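Local coordinates for protein glutathione peroxidase (Hypocrea jecorina, PDB 6VPD) that probably reduces hydroperoxides to alcohols with electrons from thioredoxin, as a peroxidase of the glutathione peroxidase family, at residues 53-58 with 85-90; 155-160 with 174-179. One frame throughout, in Å; residues are numbered along the deposited sequence.

Contact 1. Residues 53-58 with 85-90; sequences LVVNTA and FVVLGF
Strands 53-58 and 85-90 are the two parallel arms of a beta-alpha-beta unit in the thioredoxin fold, paired Leu53 with Val87, Val54 with Leu88, Val55 with Gly89 and Asn56 with Phe90. Five backbone bonds fix this register. Leu53 N gives its hydrogen to Val86 O, and Leu53 O takes that of Leu88 N at 3.0 Å; Val55 repeats the pattern two residues on, its N bonded to Leu88 O and its O to Phe90 N at 2.8 Å. The last rung differs: Thr57 N reaches Phe90 O at 2.8 Å from 56° above the carbonyl plane.

Side chains alternate between the faces. On that of Leu53, Val55 and Val87, Phe85 has CG anti to the backbone N (chi1 169°), the end of its side chain comes near the neighbouring strand, and Leu53 CB meets the ring edge at CE1, 3.7 Å away. Val55 CG1 rests on backbone, 3.7 Å from Leu88 O and about as near Gly89 CA, since the glycine has no side chain, with Val87 CG1 a looser neighbour. On the other face Val54 CG1 approaches Phe90 CE1 obliquely at 3.8 Å, while Val55 O lies in the plane of the same ring, at its edge.

Helix 64-80, the crossover between the strands, packs on the first face through Leu70, Tyr74 and Ile77; Tyr135 and Leu138 of helix 133-141 touch Val54 on the second, and Leu134 touches Phe90. Asn56 ND2 is hydrogen-bonded to Trp153 O, and strand 157-160 flanks 51-58 away from 85-92.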
loop_
_atom_site.group_PDB
_atom_site.type_symbol
_atom_site.label_atom_id
_atom_site.label_comp_id
_atom_site.label_asym_id
_atom_site.label_seq_id
_atom_site.Cartn_x
_atom_site.Cartn_y
_atom_site.Cartn_z
ATOM N N LEU A 53 -15.651 -12.041 0.926
ATOM C CA LEU A 53 -14.464 -11.206 0.902
ATOM C C LEU A 53 -14.744 -10.041 -0.035
ATOM O O LEU A 53 -14.980 -10.246 -1.230
ATOM C CB LEU A 53 -13.236 -11.998 0.459
ATOM C CG LEU A 53 -11.987 -11.109 0.534
ATOM C CD1 LEU A 53 -11.469 -10.951 1.979
ATOM C CD2 LEU A 53 -10.905 -11.557 -0.401
ATOM N N VAL A 54 -14.739 -8.826 0.510
ATOM C CA VAL A 54 -15.109 -7.626 -0.223
ATOM C C VAL A 54 -13.813 -6.935 -0.578
ATOM O O VAL A 54 -12.946 -6.762 0.284
ATOM C CB VAL A 54 -16.020 -6.706 0.614
ATOM C CG1 VAL A 54 -16.244 -5.390 -0.095
ATOM C CG2 VAL A 54 -17.360 -7.371 0.926
ATOM N N VAL A 55 -13.646 -6.595 -1.847
ATOM C CA VAL A 55 -12.414 -5.975 -2.310
ATOM C C VAL A 55 -12.781 -4.888 -3.320
ATOM O O VAL A 55 -13.659 -5.089 -4.166
ATOM C CB VAL A 55 -11.445 -7.028 -2.887
ATOM C CG1 VAL A 55 -12.004 -7.638 -4.135
ATOM C CG2 VAL A 55 -10.079 -6.422 -3.171
ATOM N N ASN A 56 -12.189 -3.702 -3.163
ATOM C CA ASN A 56 -12.340 -2.610 -4.117
ATOM C C ASN A 56 -11.273 -2.756 -5.197
ATOM O O ASN A 56 -10.066 -2.719 -4.910
ATOM C CB ASN A 56 -12.205 -1.255 -3.439
ATOM C CG ASN A 56 -10.917 -1.137 -2.704
ATOM O OD1 ASN A 56 -10.553 -2.043 -1.944
ATOM N ND2 ASN A 56 -10.186 -0.052 -2.939
ATOM N N THR A 57 -11.715 -2.922 -6.431
ATOM C CA THR A 57 -10.803 -3.176 -7.528
ATOM C C THR A 57 -10.532 -1.890 -8.298
ATOM O O THR A 57 -11.255 -0.897 -8.181
ATOM C CB THR A 57 -11.358 -4.258 -8.459
ATOM O OG1 THR A 57 -12.726 -3.967 -8.772
ATOM C CG2 THR A 57 -11.278 -5.604 -7.784
ATOM N N ALA A 58 -9.441 -1.927 -9.057
ATOM C CA ALA A 58 -9.069 -0.828 -9.925
ATOM C C ALA A 58 -10.087 -0.658 -11.039
ATOM O O ALA A 58 -10.539 -1.634 -11.644
ATOM C CB ALA A 58 -7.692 -1.083 -10.528
ATOM N N PHE A 85 -18.149 -19.616 -0.063
ATOM C CA PHE A 85 -17.267 -18.452 -0.054
ATOM C C PHE A 85 -17.384 -17.685 -1.369
ATOM O O PHE A 85 -17.122 -18.243 -2.436
ATOM C CB PHE A 85 -15.823 -18.910 0.191
ATOM C CG PHE A 85 -14.802 -17.838 -0.032
ATOM C CD1 PHE A 85 -14.833 -16.660 0.718
ATOM C CD2 PHE A 85 -13.816 -17.995 -1.005
ATOM C CE1 PHE A 85 -13.905 -15.655 0.506
ATOM C CE2 PHE A 85 -12.881 -17.014 -1.224
ATOM C CZ PHE A 85 -12.920 -15.828 -0.465
ATOM N N VAL A 86 -17.758 -16.403 -1.303
ATOM C CA VAL A 86 -17.879 -15.555 -2.484
ATOM C C VAL A 86 -16.961 -14.340 -2.341
ATOM O O VAL A 86 -16.794 -13.793 -1.244
ATOM C CB VAL A 86 -19.343 -15.126 -2.720
ATOM C CG1 VAL A 86 -19.965 -14.629 -1.447
ATOM C CG2 VAL A 86 -19.428 -14.058 -3.786
ATOM N N VAL A 87 -16.352 -13.937 -3.452
ATOM C CA VAL A 87 -15.542 -12.732 -3.544
ATOM C C VAL A 87 -16.333 -11.697 -4.336
ATOM O O VAL A 87 -16.831 -11.991 -5.433
ATOM C CB VAL A 87 -14.190 -13.028 -4.218
ATOM C CG1 VAL A 87 -13.388 -11.740 -4.446
ATOM C CG2 VAL A 87 -13.395 -14.056 -3.400
ATOM N N LEU A 88 -16.475 -10.499 -3.770
ATOM C CA LEU A 88 -17.178 -9.397 -4.421
ATOM C C LEU A 88 -16.165 -8.298 -4.708
ATOM O O LEU A 88 -15.655 -7.659 -3.777
ATOM C CB LEU A 88 -18.329 -8.879 -3.550
ATOM C CG LEU A 88 -19.436 -9.892 -3.239
ATOM C CD1 LEU A 88 -20.647 -9.236 -2.553
ATOM C CD2 LEU A 88 -19.881 -10.615 -4.499
ATOM N N GLY A 89 -15.861 -8.082 -5.984
ATOM C CA GLY A 89 -15.015 -6.964 -6.379
ATOM C C GLY A 89 -15.875 -5.759 -6.722
ATOM O O GLY A 89 -16.893 -5.885 -7.390
ATOM N N PHE A 90 -15.457 -4.591 -6.250
ATOM C CA PHE A 90 -16.170 -3.342 -6.525
ATOM C C PHE A 90 -15.200 -2.383 -7.188
ATOM O O PHE A 90 -14.274 -1.882 -6.516
ATOM C CB PHE A 90 -16.738 -2.686 -5.267
ATOM C CG PHE A 90 -17.825 -3.457 -4.596
ATOM C CD1 PHE A 90 -17.524 -4.549 -3.795
ATOM C CD2 PHE A 90 -19.146 -3.060 -4.719
ATOM C CE1 PHE A 90 -18.537 -5.260 -3.158
ATOM C CE2 PHE A 90 -20.172 -3.760 -4.083
ATOM C CZ PHE A 90 -19.870 -4.858 -3.305
#

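Contact 2. Residues 155-160 with 174-179; sequences FEKFLI and TEPEKI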
loop_
_atom_site.group_PDB
_atom_site.type_symbol
_atom_site.label_atom_id
_atom_site.label_comp_id
_atom_site.label_asym_id
_atom_site.label_seq_id
_atom_site.Cartn_x
_atom_site.Cartn_y
_atom_site.Cartn_z
ATOM N N PHE A 155 -7.704 -2.324 -3.732
ATOM C CA PHE A 155 -7.525 -3.709 -3.287
ATOM C C PHE A 155 -7.367 -3.870 -1.780
ATOM O O PHE A 155 -6.831 -4.886 -1.330
ATOM C CB PHE A 155 -6.341 -4.383 -3.994
ATOM C CG PHE A 155 -6.553 -4.562 -5.457
ATOM C CD1 PHE A 155 -6.192 -3.565 -6.347
ATOM C CD2 PHE A 155 -7.134 -5.716 -5.952
ATOM C CE1 PHE A 155 -6.404 -3.714 -7.716
ATOM C CE2 PHE A 155 -7.347 -5.877 -7.316
ATOM C CZ PHE A 155 -6.981 -4.871 -8.198
ATOM N N GLU A 156 -7.815 -2.917 -0.970
ATOM C CA GLU A 156 -8.069 -3.258 0.421
ATOM C C GLU A 156 -9.165 -4.323 0.453
ATOM O O GLU A 156 -10.031 -4.369 -0.430
ATOM C CB GLU A 156 -8.464 -2.014 1.240
ATOM C CG GLU A 156 -7.290 -1.032 1.532
ATOM C CD GLU A 156 -7.360 -0.340 2.912
ATOM O OE1 GLU A 156 -7.074 0.877 2.994
ATOM O OE2 GLU A 156 -7.667 -1.007 3.928
ATOM N N LYS A 157 -9.083 -5.226 1.435
ATOM C CA LYS A 157 -10.000 -6.361 1.565
ATOM C C LYS A 157 -10.710 -6.325 2.918
ATOM O O LYS A 157 -10.087 -6.026 3.941
ATOM C CB LYS A 157 -9.253 -7.698 1.433
ATOM C CG LYS A 157 -8.442 -7.852 0.181
ATOM C CD LYS A 157 -6.974 -7.532 0.414
ATOM C CE LYS A 157 -6.120 -8.019 -0.751
ATOM N NZ LYS A 157 -4.935 -7.128 -0.999
ATOM N N PHE A 158 -12.011 -6.627 2.925
ATOM C CA PHE A 158 -12.767 -6.893 4.151
ATOM C C PHE A 158 -13.346 -8.300 4.107
ATOM O O PHE A 158 -13.883 -8.725 3.082
ATOM C CB PHE A 158 -13.935 -5.946 4.356
ATOM C CG PHE A 158 -13.569 -4.502 4.411
ATOM C CD1 PHE A 158 -13.319 -3.788 3.248
ATOM C CD2 PHE A 158 -13.565 -3.822 5.635
ATOM C CE1 PHE A 158 -13.027 -2.422 3.304
ATOM C CE2 PHE A 158 -13.269 -2.457 5.700
ATOM C CZ PHE A 158 -12.990 -1.763 4.533
ATOM N N LEU A 159 -13.278 -9.005 5.230
ATOM C CA LEU A 159 -13.781 -10.365 5.344
ATOM C C LEU A 159 -15.064 -10.364 6.178
ATOM O O LEU A 159 -15.056 -9.906 7.325
ATOM C CB LEU A 159 -12.718 -11.261 5.968
ATOM C CG LEU A 159 -13.080 -12.732 6.128
ATOM C CD1 LEU A 159 -13.407 -13.316 4.767
ATOM C CD2 LEU A 159 -11.938 -13.492 6.823
ATOM N N ILE A 160 -16.157 -10.880 5.596
ATOM C CA ILE A 160 -17.456 -10.970 6.253
ATOM C C ILE A 160 -17.671 -12.403 6.726
ATOM O O ILE A 160 -17.696 -13.334 5.910
ATOM C CB ILE A 160 -18.612 -10.556 5.321
ATOM C CG1 ILE A 160 -18.360 -9.223 4.579
ATOM C CG2 ILE A 160 -19.890 -10.507 6.134
ATOM C CD1 ILE A 160 -18.027 -8.053 5.437
ATOM N N THR A 174 -1.098 -6.511 1.632
ATOM C CA THR A 174 -1.229 -7.872 2.128
ATOM C C THR A 174 -1.671 -8.794 0.997
ATOM O O THR A 174 -2.538 -8.452 0.180
ATOM C CB THR A 174 -2.229 -7.941 3.284
ATOM O OG1 THR A 174 -1.810 -7.077 4.347
ATOM C CG2 THR A 174 -2.338 -9.356 3.812
ATOM N N GLU A 175 -1.077 -9.927 0.949
ATOM C CA GLU A 175 -1.379 -10.837 -0.143
ATOM C C GLU A 175 -2.573 -11.719 0.224
ATOM O O GLU A 175 -2.568 -12.346 1.299
ATOM C CB GLU A 175 -0.160 -11.698 -0.479
ATOM C CG GLU A 175 0.451 -12.495 0.688
ATOM C CD GLU A 175 1.154 -11.631 1.743
ATOM O OE1 GLU A 175 1.329 -10.407 1.523
ATOM O OE2 GLU A 175 1.534 -12.188 2.799
ATOM N N PRO A 176 -3.607 -11.782 -0.651
ATOM C CA PRO A 176 -4.785 -12.633 -0.393
ATOM C C PRO A 176 -4.493 -14.009 0.219
ATOM O O PRO A 176 -5.332 -14.570 0.937
ATOM C CB PRO A 176 -5.404 -12.780 -1.794
ATOM C CG PRO A 176 -4.997 -11.535 -2.528
ATOM C CD PRO A 176 -3.704 -11.048 -1.932
ATOM N N GLU A 177 -3.304 -14.558 -0.056
ATOM C CA GLU A 177 -2.934 -15.872 0.453
ATOM C C GLU A 177 -2.766 -15.869 1.963
ATOM O O GLU A 177 -2.806 -16.938 2.585
ATOM C CB GLU A 177 -1.647 -16.370 -0.217
ATOM C CG GLU A 177 -1.659 -16.412 -1.754
ATOM C CD GLU A 177 -1.847 -15.042 -2.408
ATOM O OE1 GLU A 177 -1.474 -14.014 -1.792
ATOM O OE2 GLU A 177 -2.391 -14.987 -3.539
ATOM N N LYS A 178 -2.583 -14.692 2.566
ATOM C CA LYS A 178 -2.471 -14.600 4.017
ATOM C C LYS A 178 -3.842 -14.489 4.685
ATOM O O LYS A 178 -3.968 -14.798 5.878
ATOM C CB LYS A 178 -1.560 -13.406 4.401
ATOM C CG LYS A 178 -1.714 -12.899 5.852
ATOM C CD LYS A 178 -1.046 -11.547 6.098
ATOM C CE LYS A 178 -0.961 -11.228 7.605
ATOM N NZ LYS A 178 0.138 -10.271 7.945
ATOM N N ILE A 179 -4.879 -14.098 3.942
ATOM C CA ILE A 179 -6.223 -14.178 4.491
ATOM C C ILE A 179 -6.743 -15.606 4.516
ATOM O O ILE A 179 -7.682 -15.899 5.273
ATOM C CB ILE A 179 -7.189 -13.315 3.673
ATOM C CG1 ILE A 179 -6.507 -12.050 3.183
ATOM C CG2 ILE A 179 -8.421 -12.952 4.486
ATOM C CD1 ILE A 179 -7.466 -11.181 2.414
#
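Lys157 sets out with CG anti to its carbonyl carbon (chi1 -55°); a bend at chi2 (98°) then turns CD, and one at chi4 (147°) sets NZ at the carbonyl of Thr174. There NZ donates to Thr174 O at 3.0 Å, nearly in line with the C=O bond. It gives a second bond, also 3.0 Å, to Phe155 O, so the ammonium joins the loop ahead of its own strand to the loop ahead of the helix.

The aliphatic part does apolar work. Lys157 CB lies 4.0 Å from Ile179 CD1, and CG and CD stay almost as near to this methyl, the two side chains meeting at an oblique angle. Farther out, Lys157 CE is 4.1 Å from Pro176 CD, where the two side chains cross at about a right angle. An alanine here would probably leave Thr174 O and Phe155 O without their shared donor and, since CB would stay, open a gap only where CG and CD meet Ile179 CD1 and CE meets Pro176. Leu159, two residues along on the same side of the strand, adds a looser touch, its CD2 4.3 Å from Ile179 CG2.

Trp170 of strand 166-170 touches both Leu159 and Ile179, and Val73 of helix 64-80 touches Pro176. Packing of the C-terminal helix, 176-188, against the central sheet on the same side as helix 64-80 is characteristic of the thioredoxin fold.

Overall arrangement
Both contacts are largely buried and share one mixed sheet, in which strands 51-58 and 157-160 are antiparallel neighbours. Contact 1, centred about 4 Å from the centre of the chain, joins strand to strand and buries 431 Å²; contact 2, about 8 Å from that centre, joins a strand to the start of a helix and the loop before it, burying 211 Å². A backbone ladder holds 53-58 to 85-90, whereas a lysine side chain supplies the hydrogen bond between 155-160 and 174-179. The two meet directly, with probable hydrogen bonds from Phe155 N to Asn56 O and from Val54 N to Phe158 O. Thr57 lies about 10 Å, between side chains, from the predicted active-site Cys61; contact 2 lies away from it.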